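Local coordinates for extracellular solute-binding protein, family 5 (Chelativorans sp., PDB 6WM6) that binds EDTA and related aminopolycarboxylates in the periplasm, probably delivering them to an ABC transporter for uptake, at residues T97-S102 with Y115-D120; A304-M309 with N459-Q464; N347-G352 with I527-T532. One frame throughout, in Å; residues are numbered along the deposited sequence. Where two conformers were deposited one is given.

Contact 1: T97-S102 with Y115-D120; sequences TDLLES and YRIRED. With EDO (1,2-ethanediol), chain F; EDO (1,2-ethanediol), chain K.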
loop_
_atom_site.group_PDB
_atom_site.type_symbol
_atom_site.label_atom_id
_atom_site.label_comp_id
_atom_site.label_asym_id
_atom_site.label_seq_id
_atom_site.Cartn_x
_atom_site.Cartn_y
_atom_site.Cartn_z
ATOM N N THR A 97 -5.493 -9.143 -19.985
ATOM C CA THR A 97 -5.789 -9.817 -21.243
ATOM C C THR A 97 -4.786 -9.506 -22.337
ATOM O O THR A 97 -4.872 -10.098 -23.418
ATOM C CB THR A 97 -7.207 -9.463 -21.712
ATOM O OG1 THR A 97 -7.404 -8.062 -21.705
ATOM C CG2 THR A 97 -8.242 -10.103 -20.804
ATOM N N ASP A 98 -3.873 -8.569 -22.110
ATOM C CA ASP A 98 -2.744 -8.413 -23.033
ATOM C C ASP A 98 -1.754 -9.556 -22.868
ATOM O O ASP A 98 -1.210 -10.066 -23.855
ATOM C CB ASP A 98 -2.061 -7.067 -22.806
ATOM C CG ASP A 98 -2.944 -5.876 -23.213
ATOM O OD1 ASP A 98 -3.758 -6.041 -24.139
ATOM O OD2 ASP A 98 -2.749 -4.795 -22.617
ATOM N N LEU A 99 -1.533 -9.991 -21.633
ATOM C CA LEU A 99 -0.624 -11.078 -21.321
ATOM C C LEU A 99 -1.281 -12.444 -21.410
ATOM O O LEU A 99 -0.671 -13.396 -21.924
ATOM C CB LEU A 99 -0.044 -10.901 -19.923
ATOM C CG LEU A 99 0.841 -12.012 -19.418
ATOM C CD1 LEU A 99 2.135 -12.100 -20.228
ATOM C CD2 LEU A 99 1.169 -11.757 -17.949
ATOM N N LEU A 100 -2.507 -12.568 -20.924
ATOM C CA LEU A 100 -3.140 -13.858 -20.715
ATOM C C LEU A 100 -4.386 -14.034 -21.558
ATOM O O LEU A 100 -5.235 -13.131 -21.657
ATOM C CB LEU A 100 -3.552 -14.037 -19.240
ATOM C CG LEU A 100 -2.425 -14.025 -18.221
ATOM C CD1 LEU A 100 -2.997 -14.079 -16.815
ATOM C CD2 LEU A 100 -1.504 -15.217 -18.468
ATOM N N GLU A 101 -4.525 -15.225 -22.143
ATOM C CA GLU A 101 -5.821 -15.644 -22.668
ATOM C C GLU A 101 -6.778 -15.983 -21.533
ATOM O O GLU A 101 -7.964 -15.622 -21.576
ATOM C CB GLU A 101 -5.642 -16.859 -23.582
ATOM C CG GLU A 101 -6.938 -17.388 -24.169
ATOM C CD GLU A 101 -6.768 -18.746 -24.829
ATOM O OE1 GLU A 101 -5.614 -19.130 -25.117
ATOM O OE2 GLU A 101 -7.789 -19.438 -25.035
ATOM N N SER A 102 -6.285 -16.665 -20.500
ATOM C CA SER A 102 -7.122 -17.101 -19.400
ATOM C C SER A 102 -6.274 -17.436 -18.186
ATOM O O SER A 102 -5.071 -17.708 -18.277
ATOM C CB SER A 102 -7.955 -18.315 -19.807
ATOM O OG SER A 102 -7.133 -19.398 -20.221
ATOM N N TYR A 115 -2.750 -21.071 -16.186
ATOM C CA TYR A 115 -2.590 -19.824 -16.918
ATOM C C TYR A 115 -2.332 -20.171 -18.378
ATOM O O TYR A 115 -1.467 -21.004 -18.679
ATOM C CB TYR A 115 -1.409 -18.999 -16.396
ATOM C CG TYR A 115 -1.456 -18.621 -14.933
ATOM C CD1 TYR A 115 -0.934 -19.467 -13.969
ATOM C CD2 TYR A 115 -2.020 -17.417 -14.504
ATOM C CE1 TYR A 115 -0.962 -19.131 -12.627
ATOM C CE2 TYR A 115 -2.068 -17.081 -13.168
ATOM C CZ TYR A 115 -1.541 -17.937 -12.232
ATOM O OH TYR A 115 -1.584 -17.633 -10.882
ATOM N N ARG A 116 -3.052 -19.545 -19.288
ATOM C CA ARG A 116 -2.785 -19.656 -20.720
ATOM C C ARG A 116 -2.308 -18.285 -21.180
ATOM O O ARG A 116 -3.079 -17.313 -21.167
ATOM C CB ARG A 116 -4.012 -20.151 -21.477
ATOM C CG ARG A 116 -4.330 -21.606 -21.110
ATOM C CD ARG A 116 -5.580 -22.181 -21.775
ATOM N NE ARG A 116 -5.899 -23.494 -21.204
ATOM C CZ ARG A 116 -5.375 -24.647 -21.613
ATOM N NH1 ARG A 116 -4.511 -24.677 -22.619
ATOM N NH2 ARG A 116 -5.724 -25.780 -21.019
ATOM N N ILE A 117 -1.018 -18.199 -21.516
ATOM C CA ILE A 117 -0.376 -16.965 -21.943
ATOM C C ILE A 117 -0.674 -16.746 -23.413
ATOM O O ILE A 117 -0.614 -17.684 -24.223
ATOM C CB ILE A 117 1.140 -17.083 -21.704
ATOM C CG1 ILE A 117 1.434 -17.379 -20.237
ATOM C CG2 ILE A 117 1.851 -15.813 -22.179
ATOM C CD1 ILE A 117 2.896 -17.783 -20.016
ATOM N N ARG A 118 -0.974 -15.492 -23.793
ATOM C CA ARG A 118 -1.186 -15.204 -25.210
ATOM C C ARG A 118 0.052 -15.543 -26.026
ATOM O O ARG A 118 1.181 -15.253 -25.625
ATOM C CB ARG A 118 -1.533 -13.729 -25.416
ATOM C CG ARG A 118 -2.950 -13.390 -24.985
ATOM C CD ARG A 118 -3.336 -11.975 -25.387
ATOM N NE ARG A 118 -3.254 -11.743 -26.828
ATOM C CZ ARG A 118 -2.497 -10.804 -27.407
ATOM N NH1 ARG A 118 -1.744 -9.972 -26.685
ATOM N NH2 ARG A 118 -2.506 -10.685 -28.730
ATOM N N GLU A 119 -0.174 -16.114 -27.208
ATOM C CA GLU A 119 0.942 -16.454 -28.081
ATOM C C GLU A 119 1.787 -15.230 -28.395
ATOM O O GLU A 119 3.021 -15.315 -28.406
ATOM C CB GLU A 119 0.413 -17.126 -29.351
ATOM C CG GLU A 119 -0.090 -18.542 -29.089
ATOM C CD GLU A 119 -0.546 -19.253 -30.344
ATOM O OE1 GLU A 119 -1.197 -20.314 -30.220
ATOM O OE2 GLU A 119 -0.255 -18.755 -31.451
ATOM N N ASP A 120 1.151 -14.075 -28.602
ATOM C CA ASP A 120 1.863 -12.862 -28.999
ATOM C C ASP A 120 2.524 -12.116 -27.847
ATOM O O ASP A 120 3.217 -11.121 -28.095
ATOM C CB ASP A 120 0.927 -11.920 -29.740
ATOM C CG ASP A 120 0.479 -12.458 -31.081
ATOM O OD1 ASP A 120 1.137 -13.385 -31.601
ATOM O OD2 ASP A 120 -0.528 -11.948 -31.619
HETATM C C1 EDO F . -5.594 -4.235 -20.485
HETATM O O1 EDO F . -6.695 -3.625 -19.797
HETATM C C2 EDO F . -5.241 -5.575 -19.854
HETATM O O2 EDO F . -6.370 -6.100 -19.162
HETATM C C1 EDO K . -10.942 -7.642 -21.889
HETATM O O1 EDO K . -9.908 -6.840 -21.269
HETATM C C2 EDO K . -10.698 -7.720 -23.395
HETATM O O2 EDO K . -10.818 -6.423 -23.987
#

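Contact 2: A304-M309 with N459-Q464; sequences ANWYFM and NYFSQQ. With SO4 (sulfate ion), chain B.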
loop_
_atom_site.group_PDB
_atom_site.type_symbol
_atom_site.label_atom_id
_atom_site.label_comp_id
_atom_site.label_asym_id
_atom_site.label_seq_id
_atom_site.Cartn_x
_atom_site.Cartn_y
_atom_site.Cartn_z
ATOM N N ALA A 304 -6.035 3.394 0.091
ATOM C CA ALA A 304 -5.852 2.151 0.819
ATOM C C ALA A 304 -4.966 2.349 2.045
ATOM O O ALA A 304 -4.903 1.440 2.898
ATOM C CB ALA A 304 -5.224 1.090 -0.094
ATOM N N ASN A 305 -4.256 3.459 2.152
ATOM C CA ASN A 305 -3.456 3.769 3.321
ATOM C C ASN A 305 -4.369 4.329 4.394
ATOM O O ASN A 305 -5.166 5.243 4.136
ATOM C CB ASN A 305 -2.378 4.809 2.993
ATOM C CG ASN A 305 -1.332 4.296 2.039
ATOM O OD1 ASN A 305 -1.130 3.101 1.927
ATOM N ND2 ASN A 305 -0.633 5.213 1.400
ATOM N N TRP A 306 -4.228 3.817 5.614
ATOM C CA TRP A 306 -5.066 4.259 6.738
ATOM C C TRP A 306 -4.208 4.617 7.948
ATOM O O TRP A 306 -3.317 3.848 8.331
ATOM C CB TRP A 306 -6.154 3.243 7.093
ATOM C CG TRP A 306 -5.706 1.834 7.341
ATOM C CD1 TRP A 306 -5.447 0.889 6.404
ATOM C CD2 TRP A 306 -5.526 1.181 8.620
ATOM N NE1 TRP A 306 -5.091 -0.306 7.003
ATOM C CE2 TRP A 306 -5.153 -0.151 8.365
ATOM C CE3 TRP A 306 -5.647 1.607 9.948
ATOM C CZ2 TRP A 306 -4.909 -1.083 9.387
ATOM C CZ3 TRP A 306 -5.404 0.674 10.959
ATOM C CH2 TRP A 306 -5.051 -0.642 10.672
ATOM N N TYR A 307 -4.486 5.783 8.527
ATOM C CA TYR A 307 -3.809 6.224 9.722
ATOM C C TYR A 307 -4.215 5.362 10.907
ATOM O O TYR A 307 -5.378 4.940 11.035
ATOM C CB TYR A 307 -4.176 7.649 10.077
ATOM C CG TYR A 307 -3.547 8.716 9.236
ATOM C CD1 TYR A 307 -2.167 8.874 9.202
ATOM C CD2 TYR A 307 -4.326 9.599 8.494
ATOM C CE1 TYR A 307 -1.589 9.850 8.434
ATOM C CE2 TYR A 307 -3.741 10.616 7.737
ATOM C CZ TYR A 307 -2.366 10.716 7.729
ATOM O OH TYR A 307 -1.778 11.712 6.950
ATOM N N PHE A 308 -3.254 5.151 11.805
ATOM C CA PHE A 308 -3.483 4.429 13.036
ATOM C C PHE A 308 -2.607 5.043 14.119
ATOM O O PHE A 308 -1.608 5.727 13.845
ATOM C CB PHE A 308 -3.147 2.940 12.890
ATOM C CG PHE A 308 -1.683 2.657 12.618
ATOM C CD1 PHE A 308 -0.747 2.728 13.630
ATOM C CD2 PHE A 308 -1.248 2.272 11.351
ATOM C CE1 PHE A 308 0.608 2.444 13.386
ATOM C CE2 PHE A 308 0.094 1.985 11.118
ATOM C CZ PHE A 308 1.015 2.077 12.131
ATOM N N MET A 309 -2.957 4.735 15.374
ATOM C CA MET A 309 -2.052 4.899 16.498
ATOM C C MET A 309 -1.785 3.517 17.077
ATOM O O MET A 309 -2.717 2.825 17.517
ATOM C CB MET A 309 -2.623 5.793 17.581
ATOM C CG MET A 309 -1.563 6.111 18.635
ATOM S SD MET A 309 -2.176 7.086 20.016
ATOM C CE MET A 309 -3.293 5.922 20.795
ATOM N N ASN A 459 1.141 6.352 12.425
ATOM C CA ASN A 459 1.666 6.043 11.086
ATOM C C ASN A 459 0.478 5.558 10.254
ATOM O O ASN A 459 -0.684 5.775 10.622
ATOM C CB ASN A 459 2.815 5.023 11.213
ATOM C CG ASN A 459 3.857 5.133 10.125
ATOM O OD1 ASN A 459 3.551 5.372 8.954
ATOM N ND2 ASN A 459 5.113 4.929 10.508
ATOM N N TYR A 460 0.768 4.908 9.127
ATOM C CA TYR A 460 -0.286 4.327 8.311
ATOM C C TYR A 460 0.100 2.914 7.876
ATOM O O TYR A 460 1.287 2.597 7.745
ATOM C CB TYR A 460 -0.634 5.185 7.070
ATOM C CG TYR A 460 0.468 5.278 6.025
ATOM C CD1 TYR A 460 0.605 4.319 5.015
ATOM C CD2 TYR A 460 1.388 6.310 6.052
ATOM C CE1 TYR A 460 1.623 4.403 4.075
ATOM C CE2 TYR A 460 2.404 6.396 5.103
ATOM C CZ TYR A 460 2.506 5.433 4.135
ATOM O OH TYR A 460 3.542 5.520 3.198
ATOM N N PHE A 461 -0.910 2.082 7.662
ATOM C CA PHE A 461 -0.762 0.797 6.991
ATOM C C PHE A 461 -1.393 0.895 5.607
ATOM O O PHE A 461 -2.363 1.614 5.403
ATOM C CB PHE A 461 -1.471 -0.314 7.777
ATOM C CG PHE A 461 -0.658 -0.901 8.898
ATOM C CD1 PHE A 461 0.616 -1.347 8.671
ATOM C CD2 PHE A 461 -1.179 -1.012 10.182
ATOM C CE1 PHE A 461 1.361 -1.910 9.700
ATOM C CE2 PHE A 461 -0.418 -1.557 11.206
ATOM C CZ PHE A 461 0.836 -2.002 10.957
ATOM N N SER A 462 -0.899 0.095 4.673
ATOM C CA SER A 462 -1.416 0.041 3.302
ATOM C C SER A 462 -2.247 -1.238 3.175
ATOM O O SER A 462 -1.707 -2.355 3.213
ATOM C CB SER A 462 -0.257 -0.004 2.296
ATOM O OG SER A 462 0.563 1.133 2.400
ATOM N N GLN A 463 -3.550 -1.093 2.996
ATOM C CA GLN A 463 -4.422 -2.255 2.870
ATOM C C GLN A 463 -4.284 -2.913 1.500
ATOM O O GLN A 463 -4.025 -2.246 0.491
ATOM C CB GLN A 463 -5.882 -1.855 3.107
ATOM C CG GLN A 463 -6.908 -2.966 2.900
ATOM C CD GLN A 463 -6.787 -4.099 3.898
ATOM O OE1 GLN A 463 -5.690 -4.624 4.149
ATOM N NE2 GLN A 463 -7.912 -4.479 4.502
ATOM N N GLN A 464 -4.480 -4.233 1.477
ATOM C CA GLN A 464 -4.446 -5.062 0.284
ATOM C C GLN A 464 -5.852 -5.500 -0.109
ATOM O O GLN A 464 -6.824 -5.417 0.652
ATOM C CB GLN A 464 -3.561 -6.293 0.544
ATOM C CG GLN A 464 -2.127 -5.926 0.808
ATOM C CD GLN A 464 -1.307 -7.119 1.268
ATOM O OE1 GLN A 464 -1.718 -8.280 1.086
ATOM N NE2 GLN A 464 -0.136 -6.847 1.850
HETATM S S SO4 B . 5.224 3.247 0.626
HETATM O O1 SO4 B . 4.898 2.887 -0.757
HETATM O O2 SO4 B . 6.061 4.436 0.623
HETATM O O3 SO4 B . 3.968 3.515 1.379
HETATM O O4 SO4 B . 5.944 2.140 1.244
HETATM O O HOH W 1 -4.455 -3.059 6.334
#

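Contact 3: N347-G352 with I527-T532; sequences NWPHMG and IYQLPT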
loop_
_atom_site.group_PDB
_atom_site.type_symbol
_atom_site.label_atom_id
_atom_site.label_comp_id
_atom_site.label_asym_id
_atom_site.label_seq_id
_atom_site.Cartn_x
_atom_site.Cartn_y
_atom_site.Cartn_z
ATOM N N ASN A 347 -17.841 14.095 3.931
ATOM C CA ASN A 347 -18.306 12.747 4.236
ATOM C C ASN A 347 -17.136 11.771 4.293
ATOM O O ASN A 347 -17.167 10.675 3.716
ATOM C CB ASN A 347 -19.362 12.297 3.215
ATOM C CG ASN A 347 -20.612 13.180 3.245
ATOM O OD1 ASN A 347 -21.103 13.595 2.200
ATOM N ND2 ASN A 347 -21.100 13.467 4.435
ATOM N N TRP A 348 -16.100 12.171 5.004
ATOM C CA TRP A 348 -14.899 11.341 5.101
ATOM C C TRP A 348 -15.126 10.270 6.161
ATOM O O TRP A 348 -15.481 10.593 7.298
ATOM C CB TRP A 348 -13.685 12.181 5.464
ATOM C CG TRP A 348 -12.403 11.522 5.019
ATOM C CD1 TRP A 348 -11.461 10.891 5.797
ATOM C CD2 TRP A 348 -11.939 11.420 3.668
ATOM N NE1 TRP A 348 -10.449 10.413 5.000
ATOM C CE2 TRP A 348 -10.713 10.731 3.694
ATOM C CE3 TRP A 348 -12.435 11.862 2.431
ATOM C CZ2 TRP A 348 -9.981 10.475 2.534
ATOM C CZ3 TRP A 348 -11.718 11.609 1.289
ATOM C CH2 TRP A 348 -10.490 10.930 1.353
ATOM N N PRO A 349 -14.944 8.991 5.848
ATOM C CA PRO A 349 -15.350 7.956 6.795
ATOM C C PRO A 349 -14.341 7.723 7.914
ATOM O O PRO A 349 -13.126 7.690 7.686
ATOM C CB PRO A 349 -15.466 6.699 5.902
ATOM C CG PRO A 349 -14.511 6.943 4.792
ATOM C CD PRO A 349 -14.524 8.439 4.540
ATOM N N HIS A 350 -14.859 7.533 9.111
ATOM C CA HIS A 350 -14.083 6.900 10.174
ATOM C C HIS A 350 -13.709 5.482 9.747
ATOM O O HIS A 350 -14.431 4.816 8.997
ATOM C CB HIS A 350 -14.928 6.772 11.438
ATOM C CG HIS A 350 -15.190 8.057 12.148
ATOM N ND1 HIS A 350 -14.202 8.758 12.807
ATOM C CD2 HIS A 350 -16.343 8.749 12.335
ATOM C CE1 HIS A 350 -14.736 9.839 13.362
ATOM N NE2 HIS A 350 -16.032 9.865 13.076
ATOM N N MET A 351 -12.581 4.995 10.253
ATOM C CA MET A 351 -12.221 3.593 10.114
ATOM C C MET A 351 -12.157 2.980 11.504
ATOM O O MET A 351 -11.287 3.351 12.315
ATOM C CB MET A 351 -10.911 3.413 9.379
ATOM C CG MET A 351 -10.595 1.943 9.145
ATOM S SD MET A 351 -9.247 1.807 7.954
ATOM C CE MET A 351 -8.748 0.099 8.242
ATOM N N GLY A 352 -13.087 2.080 11.798
ATOM C CA GLY A 352 -13.176 1.479 13.112
ATOM C C GLY A 352 -12.823 0.010 13.160
ATOM O O GLY A 352 -13.225 -0.701 14.064
ATOM N N ILE A 527 -7.802 5.049 12.629
ATOM C CA ILE A 527 -8.258 6.444 12.604
ATOM C C ILE A 527 -9.107 6.684 11.351
ATOM O O ILE A 527 -10.336 6.644 11.409
ATOM C CB ILE A 527 -7.073 7.402 12.790
ATOM C CG1 ILE A 527 -6.370 7.128 14.135
ATOM C CG2 ILE A 527 -7.540 8.847 12.740
ATOM C CD1 ILE A 527 -5.036 7.835 14.323
ATOM N N TYR A 528 -8.484 6.930 10.209
ATOM C CA TYR A 528 -9.215 7.107 8.950
ATOM C C TYR A 528 -8.213 7.014 7.809
ATOM O O TYR A 528 -6.996 7.117 7.994
ATOM C CB TYR A 528 -10.017 8.407 8.915
ATOM C CG TYR A 528 -9.245 9.692 9.026
ATOM C CD1 TYR A 528 -8.400 10.110 8.004
ATOM C CD2 TYR A 528 -9.364 10.530 10.149
ATOM C CE1 TYR A 528 -7.685 11.303 8.073
ATOM C CE2 TYR A 528 -8.644 11.707 10.224
ATOM C CZ TYR A 528 -7.817 12.083 9.200
ATOM O OH TYR A 528 -7.086 13.266 9.234
ATOM N N GLN A 529 -8.754 6.841 6.605
ATOM C CA GLN A 529 -7.946 6.704 5.396
ATOM C C GLN A 529 -7.318 8.021 4.973
ATOM O O GLN A 529 -7.937 9.088 5.026
ATOM C CB GLN A 529 -8.846 6.198 4.267
ATOM C CG GLN A 529 -9.251 4.726 4.382
ATOM C CD GLN A 529 -10.455 4.449 3.543
ATOM O OE1 GLN A 529 -11.587 4.668 3.970
ATOM N NE2 GLN A 529 -10.224 3.915 2.356
ATOM N N LEU A 530 -6.077 7.947 4.496
ATOM C CA LEU A 530 -5.440 9.106 3.915
ATOM C C LEU A 530 -6.136 9.494 2.620
ATOM O O LEU A 530 -6.574 8.632 1.865
ATOM C CB LEU A 530 -3.969 8.830 3.600
ATOM C CG LEU A 530 -2.987 8.851 4.773
ATOM C CD1 LEU A 530 -3.208 7.747 5.768
ATOM C CD2 LEU A 530 -1.557 8.772 4.225
ATOM N N PRO A 531 -6.199 10.776 2.303
ATOM C CA PRO A 531 -6.650 11.175 0.963
ATOM C C PRO A 531 -5.526 11.055 -0.043
ATOM O O PRO A 531 -4.384 11.417 0.222
ATOM C CB PRO A 531 -7.049 12.644 1.155
ATOM C CG PRO A 531 -6.139 13.128 2.256
ATOM C CD PRO A 531 -5.951 11.939 3.192
ATOM N N THR A 532 -5.852 10.565 -1.210
ATOM C CA THR A 532 -4.942 10.685 -2.328
ATOM C C THR A 532 -5.061 12.084 -2.945
ATOM O O THR A 532 -6.014 12.828 -2.701
ATOM C CB THR A 532 -5.270 9.676 -3.423
ATOM O OG1 THR A 532 -6.537 10.048 -3.991
ATOM C CG2 THR A 532 -5.343 8.255 -2.912
HETATM O O HOH W 2 -11.434 5.867 6.537
HETATM O O HOH W 3 -11.439 8.410 13.208
#

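Contact 1: T97-S102 with Y115-D120
Y115 has CG anti to the carbonyl carbon, beside the backbone N (chi1 -58°), and its ring runs alongside L100, whose CD1 meets the ring edge beside CD2. F134 and F187 also meet this ring. R116 carries most of the backbone pairing. Its N donates to S102 O at 2.9 Å and nearly straight (171°), while its carbonyl O takes two amides, E101 N at 2.7 Å, in the carbonyl plane but bent at the hydrogen, and S102 N through a weak, longer bond. The extended R116 side chain runs alongside the hydroxyl of S102, whose OG sits 3.4 Å from R116 CB, and then leads away; E101 lies beside it without its carboxylate touching the guanidinium. I117 turns to the buried side, where CG1 packs on L100 CD2 and CG2 on L99 CD1, and its CA and CG2 also rest against L99 O. R118 closes the contact. Its N donates to L99 O at 2.8 Å from above the carbonyl plane, and its side chain, bent at chi3 (59°), folds back along the backbone of 97-99: CG lies against the L100-E101 peptide, CD is 3.1 Å from T97 O, and NH1 reaches D98 O at 2.9 Å. That last bond is in the guanidinium plane and on a carbonyl lone pair. NH1 also bonds Y242 O, and D98 OD1 takes E244 N, so the turn is tied to Y242 and E244. Two residues, E101 and S102, thus face the single R116: a classic beta bulge, at the open end of the antiparallel hairpin formed by strands 100-108 and 111-117.

Contact 2: A304-M309 with N459-Q464
F308 lays its ring obliquely across that of F461 in an offset stack, centroids 4.5 Å apart and planes at 29°, with CE2 of F308 3.4 Å from F461 CD2 and over one face of the F461 ring. Both F308 and W306 hold CG in the crowded position between backbone N and carbonyl carbon, which swings their rings across to the partner strand. CZ of F308, next to CE2, touches N459 CB, and N459 O lies over one face of the F308 ring near its rim. The W306 indole lies beside F461, whose CB sits over one face near the rim; the two rings meet obliquely, completing an aromatic cluster. The indole NE1 donates to a water, which in turn donates to Q463 OE1; NE2 of the same amide is held by Q360 and M355. Strands 305-309 and 459-462 are antiparallel neighbours in a mixed sheet that also contains strand 524-537, with W306-F461 and F308-N459 as hydrogen-bonded pairs. W306 N reaches F461 O at 2.9 Å nearly along the C=O axis, and beyond the strand Q463 N donates to A304 O at 2.9 Å, almost straight. On the face carrying N305, Y307, Y460 and S462, the amide of N305 runs alongside the Y460 ring, CG 3.6 Å from CD1, its plane turned 34° from the ring. N305 OD1 accepts a short 2.6 Å bond from S462 OG, which helps set the amide's rotation, the hydroxyl lying above the carbonyl plane. Y460 OH donates to O3 of a sulfate at 2.7 Å, an ion also bound by A71 N.

Contact 3: N347-G352 with I527-T532
Two direct hydrogen bonds join the loop to the strand. W348, with CG anti to its backbone N (chi1 -156°), projects its indole toward the strand, and NE1 donates to Q529 O at 2.8 Å; the acceptor lies in the ring plane and the donor in the carbonyl plane, so the indole meets the peptide edge-on. M351 N donates to I527 O at 3.0 Å, fairly straight but from above the carbonyl plane. Two waters add to this. One donates to P349 O and Q529 OE1 and accepts from Q529 N; the other donates to I527 O, which thus has two donors, and also bonds H350 ND1. Packing gathers round the indole. Its edge is directed at the face of the Y528 ring in an offset edge-to-face pair with planes at 90°, NE1 lying 3.6 Å from Y528 CD1. At the six-membered end W348 CH2 meets P531 CB at 3.8 Å, the proline crossing at about a right angle. P349 CD covers one indole face near its rim, while P349 O lies against Y528 CB. The M351 side chain starts toward Y528 and then runs on, extended, to W306. The loop, between helices 333-340 and 366-369, is thereby laid on strand 524-537: helix 333-340 provides K337 for W348 O and T340 for Y528 OH, and S303 of strand 302-303 holds Q529 NE2.

Contacts 2 and 3 belong to one sheet, with centres about 10 Å apart: strand 305-311 pairs with 456-462 on one edge and with 524-537 on the other. N305 O meets L530 N and Y307 N meets Y528 O, each at 2.9 Å in probable hydrogen bonds, and M351 CE packs 3.4 Å from W306 CD2, so the loop of contact 3 reaches the aromatic cluster of contact 2. Their segments alternate along the chain. Contact 1 lies apart in a separate antiparallel sheet, its centre about 34 Å from that of contact 2 and 38 Å from that of contact 3. The sulfate at contact 2 and the ethanediol molecules near all three contacts probably come from the crystallisation liquor.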